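Local atomic coordinates of 6-phosphogluconate dehydratase (Shewanella oneidensis, PDB entry 2GP4), a protein that catalyses the dehydration of 6-phosphogluconate to 2-keto-3-deoxy-6-phosphogluconate in the Entner-Doudoroff pathway, and is captured here in its apo form without the iron-sulfur cluster. Residues D560-R565 with L573-S578. Numbering follows the deposited sequence.
Sequences DGDLIR and LSLLVS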
loop_
_atom_site.group_PDB
_atom_site.type_symbol
_atom_site.label_atom_id
_atom_site.label_comp_id
_atom_site.label_asym_id
_atom_site.label_seq_id
_atom_site.Cartn_x
_atom_site.Cartn_y
_atom_site.Cartn_z
ATOM N N ASP A 560 -27.166 -17.103 8.808
ATOM C CA ASP A 560 -26.869 -17.221 10.232
ATOM C C ASP A 560 -26.854 -18.689 10.644
ATOM O O ASP A 560 -27.743 -19.463 10.271
ATOM C CB ASP A 560 -27.892 -16.452 11.070
ATOM C CG ASP A 560 -27.879 -14.961 10.787
ATOM O OD1 ASP A 560 -26.872 -14.294 11.118
ATOM O OD2 ASP A 560 -28.887 -14.455 10.239
ATOM N N GLY A 561 -25.828 -19.073 11.393
ATOM C CA GLY A 561 -25.723 -20.436 11.903
ATOM C C GLY A 561 -24.725 -21.284 11.144
ATOM O O GLY A 561 -24.063 -22.135 11.740
ATOM N N ASP A 562 -24.618 -21.060 9.833
ATOM C CA ASP A 562 -23.667 -21.790 8.989
ATOM C C ASP A 562 -22.289 -21.800 9.629
ATOM O O ASP A 562 -21.840 -20.780 10.150
ATOM C CB ASP A 562 -23.547 -21.139 7.610
ATOM C CG ASP A 562 -24.839 -21.169 6.819
ATOM O OD1 ASP A 562 -25.806 -21.837 7.243
ATOM O OD2 ASP A 562 -24.882 -20.513 5.756
ATOM N N LEU A 563 -21.621 -22.949 9.594
ATOM C CA LEU A 563 -20.249 -23.031 10.082
ATOM C C LEU A 563 -19.285 -22.458 9.052
ATOM O O LEU A 563 -19.330 -22.814 7.872
ATOM C CB LEU A 563 -19.854 -24.470 10.426
ATOM C CG LEU A 563 -20.194 -25.116 11.781
ATOM C CD1 LEU A 563 -20.106 -24.138 12.963
ATOM C CD2 LEU A 563 -21.552 -25.783 11.745
ATOM N N ILE A 564 -18.420 -21.563 9.515
ATOM C CA ILE A 564 -17.352 -21.001 8.700
ATOM C C ILE A 564 -16.017 -21.269 9.370
ATOM O O ILE A 564 -15.834 -20.968 10.551
ATOM C CB ILE A 564 -17.525 -19.491 8.524
ATOM C CG1 ILE A 564 -18.507 -19.206 7.394
ATOM C CG2 ILE A 564 -16.182 -18.818 8.262
ATOM C CD1 ILE A 564 -19.158 -17.843 7.485
ATOM N N ARG A 565 -15.089 -21.838 8.609
ATOM C CA ARG A 565 -13.757 -22.115 9.114
ATOM C C ARG A 565 -12.792 -21.086 8.546
ATOM O O ARG A 565 -12.582 -21.035 7.334
ATOM C CB ARG A 565 -13.320 -23.541 8.740
ATOM C CG ARG A 565 -11.957 -23.962 9.298
ATOM C CD ARG A 565 -11.484 -25.316 8.757
ATOM N NE ARG A 565 -12.375 -26.416 9.133
ATOM C CZ ARG A 565 -12.936 -27.275 8.282
ATOM N NH1 ARG A 565 -12.696 -27.203 6.976
ATOM N NH2 ARG A 565 -13.734 -28.230 8.744
ATOM N N LEU A 573 -10.200 -21.081 3.927
ATOM C CA LEU A 573 -11.403 -20.326 4.246
ATOM C C LEU A 573 -12.600 -21.069 3.641
ATOM O O LEU A 573 -12.813 -21.029 2.428
ATOM C CB LEU A 573 -11.300 -18.907 3.685
ATOM C CG LEU A 573 -12.427 -17.916 3.964
ATOM C CD1 LEU A 573 -12.431 -17.495 5.428
ATOM C CD2 LEU A 573 -12.252 -16.718 3.073
ATOM N N SER A 574 -13.367 -21.750 4.491
ATOM C CA SER A 574 -14.449 -22.607 4.029
ATOM C C SER A 574 -15.789 -22.318 4.687
ATOM O O SER A 574 -15.869 -22.185 5.906
ATOM C CB SER A 574 -14.099 -24.082 4.258
ATOM O OG SER A 574 -12.915 -24.451 3.567
ATOM N N LEU A 575 -16.837 -22.238 3.868
ATOM C CA LEU A 575 -18.208 -22.298 4.352
ATOM C C LEU A 575 -18.624 -23.769 4.393
ATOM O O LEU A 575 -18.647 -24.453 3.367
ATOM C CB LEU A 575 -19.143 -21.485 3.451
ATOM C CG LEU A 575 -20.627 -21.376 3.833
ATOM C CD1 LEU A 575 -20.819 -20.646 5.164
ATOM C CD2 LEU A 575 -21.433 -20.706 2.722
ATOM N N LEU A 576 -18.949 -24.252 5.586
ATOM C CA LEU A 576 -19.172 -25.680 5.804
ATOM C C LEU A 576 -20.612 -26.095 5.518
ATOM O O LEU A 576 -21.308 -26.623 6.386
ATOM C CB LEU A 576 -18.746 -26.079 7.221
ATOM C CG LEU A 576 -17.257 -26.307 7.515
ATOM C CD1 LEU A 576 -16.410 -25.102 7.221
ATOM C CD2 LEU A 576 -17.086 -26.714 8.968
ATOM N N VAL A 577 -21.053 -25.830 4.291
ATOM C CA VAL A 577 -22.335 -26.309 3.793
ATOM C C VAL A 577 -22.095 -26.929 2.423
ATOM O O VAL A 577 -21.204 -26.494 1.689
ATOM C CB VAL A 577 -23.408 -25.181 3.696
ATOM C CG1 VAL A 577 -23.712 -24.595 5.060
ATOM C CG2 VAL A 577 -22.954 -24.088 2.775
ATOM N N SER A 578 -22.882 -27.948 2.084
ATOM C CA SER A 578 -22.723 -28.664 0.818
ATOM C C SER A 578 -23.071 -27.787 -0.378
ATOM O O SER A 578 -23.869 -26.852 -0.260
ATOM C CB SER A 578 -23.597 -29.920 0.805
ATOM O OG SER A 578 -24.964 -29.586 0.971
HETATM O O HOH W 1 -22.845 -25.249 8.685
#
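Arg565 and Ser574 form the hydrogen-bonded pair of an antiparallel beta hairpin in the mainly beta C-terminal domain, where strand 572-575 also meets strand 440-445 through a backbone bond between Leu573 and Lys444; they illustrate how such a pair organises the side chains beside it. Arg565 N donates a hydrogen bond to Ser574 O at 2.8 Å, and Ser574 N returns one to Arg565 O at 3.0 Å. A third bond, from Leu576 N to Leu563 O at 2.7 Å, carries the pairing beyond the non-hydrogen-bonded pair Ile564–Leu575. The Arg565 chain runs extended through chi1 and chi2, CG anti to the backbone N (chi1 -177°), and bends at chi3 (-63°). It crosses the Leu576 side chain at about a right angle, and Leu576 CD1 sits 4.2 Å above the centre of the guanidinium plane, while Leu576 CB packs against Leu563 CB. Salt bridges to Glu465 and Glu572 hold the guanidinium; Glu572 also bonds Ser574 OG. On the opposite face of the sheet, Leu575 CD1 reaches Ile564 CG1 at 3.5 Å; it also touches Asp562 CB, whose carboxylate is salt-bridged to Arg585. Leu576 centres an inverse gamma turn, and one water joins Leu563 N to Leu576 O. Leu576 thus covers one face of a guanidinium whose charge Glu465 and Glu572 meet, Ile564 and Leu575 pack in a buried apolar contact, and three backbone bonds hold the two segments in register.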